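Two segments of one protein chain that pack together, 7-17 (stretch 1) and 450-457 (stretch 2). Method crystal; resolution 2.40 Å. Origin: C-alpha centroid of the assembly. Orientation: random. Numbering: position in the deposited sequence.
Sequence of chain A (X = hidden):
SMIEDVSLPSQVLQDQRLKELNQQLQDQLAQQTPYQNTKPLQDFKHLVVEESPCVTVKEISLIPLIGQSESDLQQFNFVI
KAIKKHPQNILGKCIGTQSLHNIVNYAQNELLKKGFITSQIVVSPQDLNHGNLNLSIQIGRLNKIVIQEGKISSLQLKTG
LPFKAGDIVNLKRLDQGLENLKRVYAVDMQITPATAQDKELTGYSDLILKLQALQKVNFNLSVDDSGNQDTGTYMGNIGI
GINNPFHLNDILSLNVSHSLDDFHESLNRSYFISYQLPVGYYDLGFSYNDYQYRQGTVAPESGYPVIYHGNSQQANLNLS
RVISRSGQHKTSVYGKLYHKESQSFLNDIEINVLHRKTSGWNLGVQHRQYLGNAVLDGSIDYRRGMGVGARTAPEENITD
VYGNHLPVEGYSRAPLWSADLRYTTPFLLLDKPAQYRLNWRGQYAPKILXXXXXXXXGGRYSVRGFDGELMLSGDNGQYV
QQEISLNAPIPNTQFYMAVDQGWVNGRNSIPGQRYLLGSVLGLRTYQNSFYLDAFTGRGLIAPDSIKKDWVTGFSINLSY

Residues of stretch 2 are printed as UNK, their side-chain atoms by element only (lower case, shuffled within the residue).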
# COMPACT_ATOMS: atom_id res chain seq x y z
N SER A 7 -7.02 0.89 -31.52
CA SER A 7 -6.17 1.46 -30.48
C SER A 7 -6.10 0.62 -29.22
O SER A 7 -5.30 0.93 -28.33
CB SER A 7 -6.67 2.86 -30.12
OG SER A 7 -7.99 2.81 -29.59
N LEU A 8 -6.91 -0.45 -29.11
CA LEU A 8 -6.97 -1.31 -27.93
C LEU A 8 -5.59 -1.70 -27.40
O LEU A 8 -5.40 -1.71 -26.18
CB LEU A 8 -7.79 -2.57 -28.23
CG LEU A 8 -8.03 -3.53 -27.05
CD1 LEU A 8 -9.22 -3.10 -26.21
CD2 LEU A 8 -8.20 -4.96 -27.54
N PRO A 9 -4.61 -2.02 -28.26
CA PRO A 9 -3.26 -2.26 -27.73
C PRO A 9 -2.68 -1.07 -26.96
O PRO A 9 -2.16 -1.25 -25.85
CB PRO A 9 -2.44 -2.58 -28.99
CG PRO A 9 -3.43 -3.17 -29.91
CD PRO A 9 -4.70 -2.41 -29.68
N SER A 10 -2.76 0.14 -27.53
CA SER A 10 -2.19 1.30 -26.86
C SER A 10 -2.91 1.64 -25.56
O SER A 10 -2.28 2.14 -24.62
CB SER A 10 -2.21 2.51 -27.80
OG SER A 10 -1.02 2.59 -28.57
N GLN A 11 -4.22 1.38 -25.49
CA GLN A 11 -4.96 1.68 -24.27
C GLN A 11 -4.71 0.66 -23.17
O GLN A 11 -4.73 1.02 -21.98
CB GLN A 11 -6.46 1.76 -24.58
CG GLN A 11 -7.05 3.17 -24.55
CD GLN A 11 -7.28 3.70 -23.14
OE1 GLN A 11 -6.83 3.11 -22.15
NE2 GLN A 11 -7.99 4.82 -23.03
N VAL A 12 -4.47 -0.60 -23.53
CA VAL A 12 -4.10 -1.61 -22.53
C VAL A 12 -2.77 -1.25 -21.89
O VAL A 12 -2.61 -1.28 -20.67
CB VAL A 12 -4.07 -3.01 -23.17
CG1 VAL A 12 -3.24 -3.97 -22.32
CG2 VAL A 12 -5.48 -3.54 -23.35
N LEU A 13 -1.78 -0.91 -22.73
CA LEU A 13 -0.47 -0.53 -22.21
C LEU A 13 -0.55 0.73 -21.36
O LEU A 13 0.21 0.87 -20.40
CB LEU A 13 0.51 -0.34 -23.37
CG LEU A 13 1.97 -0.10 -23.00
CD1 LEU A 13 2.69 -1.41 -22.71
CD2 LEU A 13 2.68 0.69 -24.10
N GLN A 14 -1.45 1.64 -21.70
CA GLN A 14 -1.64 2.84 -20.89
C GLN A 14 -2.23 2.50 -19.53
O GLN A 14 -1.80 3.05 -18.51
CB GLN A 14 -2.53 3.84 -21.63
CG GLN A 14 -3.16 4.92 -20.76
CD GLN A 14 -2.18 5.98 -20.30
OE1 GLN A 14 -1.01 5.98 -20.69
NE2 GLN A 14 -2.65 6.90 -19.47
N ASP A 15 -3.20 1.58 -19.48
CA ASP A 15 -3.79 1.19 -18.21
C ASP A 15 -2.78 0.50 -17.31
O ASP A 15 -2.72 0.77 -16.10
CB ASP A 15 -5.00 0.29 -18.44
CG ASP A 15 -6.21 1.05 -18.97
OD1 ASP A 15 -6.07 2.25 -19.29
OD2 ASP A 15 -7.30 0.44 -19.06
N GLN A 16 -1.97 -0.40 -17.87
CA GLN A 16 -0.92 -1.05 -17.09
C GLN A 16 0.08 -0.03 -16.56
O GLN A 16 0.48 -0.08 -15.39
CB GLN A 16 -0.21 -2.11 -17.93
CG GLN A 16 -1.09 -3.27 -18.37
CD GLN A 16 -0.31 -4.37 -19.08
OE1 GLN A 16 0.73 -4.10 -19.70
NE2 GLN A 16 -0.79 -5.60 -18.99
N ARG A 17 0.49 0.91 -17.41
CA ARG A 17 1.40 1.97 -16.97
C ARG A 17 0.75 2.84 -15.90
O ARG A 17 1.41 3.26 -14.95
CB ARG A 17 1.84 2.82 -18.16
CG ARG A 17 2.93 3.82 -17.83
CD ARG A 17 3.05 4.91 -18.89
NE ARG A 17 2.03 5.94 -18.73
CZ ARG A 17 2.15 6.99 -17.91
NH1 ARG A 17 3.25 7.13 -17.18
NH2 ARG A 17 1.18 7.88 -17.82
N UNK A 450 -16.07 -6.71 -21.83
CA UNK A 450 -15.73 -6.00 -23.06
C UNK A 450 -14.22 -6.11 -23.23
O UNK A 450 -13.53 -6.49 -22.27
c UNK A 450 -17.64 -4.46 -22.48
c UNK A 450 -15.27 -3.69 -22.17
c UNK A 450 -16.21 -4.54 -23.01
N UNK A 451 -13.66 -5.83 -24.41
CA UNK A 451 -12.22 -6.06 -24.61
C UNK A 451 -11.31 -5.33 -23.63
O UNK A 451 -10.33 -5.92 -23.15
c UNK A 451 -12.00 -5.59 -26.05
c UNK A 451 -14.35 -5.56 -25.69
c UNK A 451 -13.30 -5.86 -26.72
N UNK A 452 -11.59 -4.06 -23.31
CA UNK A 452 -10.69 -3.30 -22.45
C UNK A 452 -10.65 -3.83 -21.02
O UNK A 452 -9.66 -3.59 -20.31
c UNK A 452 -11.34 -1.29 -23.82
o UNK A 452 -12.28 -1.72 -24.49
n UNK A 452 -10.52 -0.34 -24.26
c UNK A 452 -11.08 -1.83 -22.44
N UNK A 453 -11.69 -4.53 -20.57
CA UNK A 453 -11.75 -5.05 -19.21
C UNK A 453 -10.98 -6.36 -19.04
O UNK A 453 -10.91 -6.87 -17.92
c UNK A 453 -13.82 -4.03 -18.18
o UNK A 453 -15.07 -3.95 -18.13
o UNK A 453 -13.07 -3.14 -17.74
c UNK A 453 -13.20 -5.27 -18.79
N UNK A 454 -10.40 -6.90 -20.10
CA UNK A 454 -9.77 -8.21 -20.02
C UNK A 454 -8.39 -8.11 -19.37
O UNK A 454 -7.81 -7.03 -19.20
c UNK A 454 -9.66 -8.84 -21.40
c UNK A 454 -11.01 -9.10 -22.05
n UNK A 454 -12.39 -9.69 -25.41
n UNK A 454 -10.50 -9.06 -26.56
c UNK A 454 -10.89 -10.19 -23.09
c UNK A 454 -11.08 -9.49 -25.44
n UNK A 454 -10.34 -9.72 -24.36
N UNK A 455 -7.86 -9.28 -19.01
CA UNK A 455 -6.55 -9.41 -18.40
C UNK A 455 -5.55 -9.78 -19.49
O UNK A 455 -5.70 -10.82 -20.14
c UNK A 455 -4.22 -11.12 -16.74
c UNK A 455 -5.39 -10.46 -16.39
c UNK A 455 -4.35 -9.81 -14.32
c UNK A 455 -3.13 -11.12 -15.89
c UNK A 455 -6.58 -10.47 -17.30
c UNK A 455 -5.44 -9.81 -15.16
c UNK A 455 -3.20 -10.46 -14.68
N UNK A 456 -4.54 -8.94 -19.69
CA UNK A 456 -3.57 -9.10 -20.77
C UNK A 456 -2.21 -9.46 -20.20
O UNK A 456 -1.82 -8.98 -19.13
o UNK A 456 -8.30 -6.64 -24.37
c UNK A 456 -4.77 -7.49 -22.34
c UNK A 456 -3.49 -7.81 -21.60
c UNK A 456 -6.10 -7.54 -24.35
c UNK A 456 -5.83 -6.86 -21.69
c UNK A 456 -7.01 -6.57 -22.36
c UNK A 456 -4.93 -7.82 -23.68
c UNK A 456 -7.14 -6.92 -23.69
N UNK A 457 -1.49 -10.31 -20.92
CA UNK A 457 -0.15 -10.78 -20.49
C UNK A 457 0.80 -10.71 -21.67
O UNK A 457 0.39 -10.95 -22.76
c UNK A 457 -1.00 -12.17 -18.60
c UNK A 457 -0.23 -12.19 -19.89
c UNK A 457 -0.94 -14.57 -20.24
c UNK A 457 -0.81 -13.22 -20.85

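Position 450 carries three side-chain carbons, with CB forked into two methyls. No atom of it comes near the helix; the side chain is out of reach of stretch 1. A beta-branched side chain of three carbons is Val-450.

Position 451 also has three side-chain carbons, but here they close a ring onto the backbone N. Its CB lies 3.7 Å from CD1 of Leu-8, an apolar contact at the N-terminal end of the helix. The closed ring identifies Pro-451.

Position 452 shows two carbons, the second bearing one oxygen and one nitrogen. Its CA-to-CB bond points sideways, yet the end of the side chain comes nearer the helix and approaches CD1 of Leu-8. A short amide makes this Asn-452, and its ND2 sits 3.6 Å from CD1 of Leu-8. That is packing against a methyl, with no hydrogen bond to stretch 1. The CA atoms of Val-12 and Asn-452, 6.8 Å apart, are the nearest CA pair.

Position 453 has two carbons, the second carrying two oxygens, a carboxylate. Its CA-to-CB bond points away from the helix, and it touches nothing on stretch 1. It is Asp-453, whose oxygens are satisfied elsewhere in the structure. Its backbone N donates to O of Val-450 at 3.2 Å, tightening the turn.

Position 454 has three carbons, a nitrogen, and then a carbon carrying two more nitrogens, and makes no contact with stretch 1. This guanidinium belongs to Arg-454. Its NH2 comes no nearer than 4.8 Å to CD2 of Leu-8, while its backbone N reaches O of Pro-451 at 3.2 Å in a hydrogen bond.

Position 455 is one carbon followed by a ring of six, with no heteroatom. It points away from the helix and touches nothing there: Phe-455, which opens the strand.

Position 456 repeats that plan but adds an oxygen at the far end of the ring. The CA-to-CB bond points toward the helix, and CG2 of Val-12 stands over one face of the ring, 3.7 Å from the centroid and 18° off the normal, a CH-pi contact. The oxygen lies 3.6 Å from CD2 of Leu-8. A phenol makes this Tyr-456. Its OH donates a very short hydrogen bond, 2.5 Å, to O of Pro-451, tying the ring to the turn.

Position 457 has four carbons, forked at the first, with one arm two carbons long. It points away like Phe-455, in keeping with strand alternation, and makes no contact with stretch 1. This is Ile-457.

The rule is economical. Leu-8 and Val-12, one helical turn apart, supply the main apolar surface, and one turn farther on Gln-16 adds a lighter contact, its NE2 3.5 Å from O of Tyr-456. The strand crosses nearly perpendicular to the helix, at 92°. Tyr-456 is its one inward residue, while the turn contributes Pro-451 and Asn-452 against Leu-8. No hydrogen bond spans the two stretches. The Tyr-456 hydroxyl bonds to O of Pro-451 within stretch 2, while a face of its ring packs against the Val-12 methyl. The contact buries a modest 331 Å².

Stretch 2 450-457: VPNDRFYI
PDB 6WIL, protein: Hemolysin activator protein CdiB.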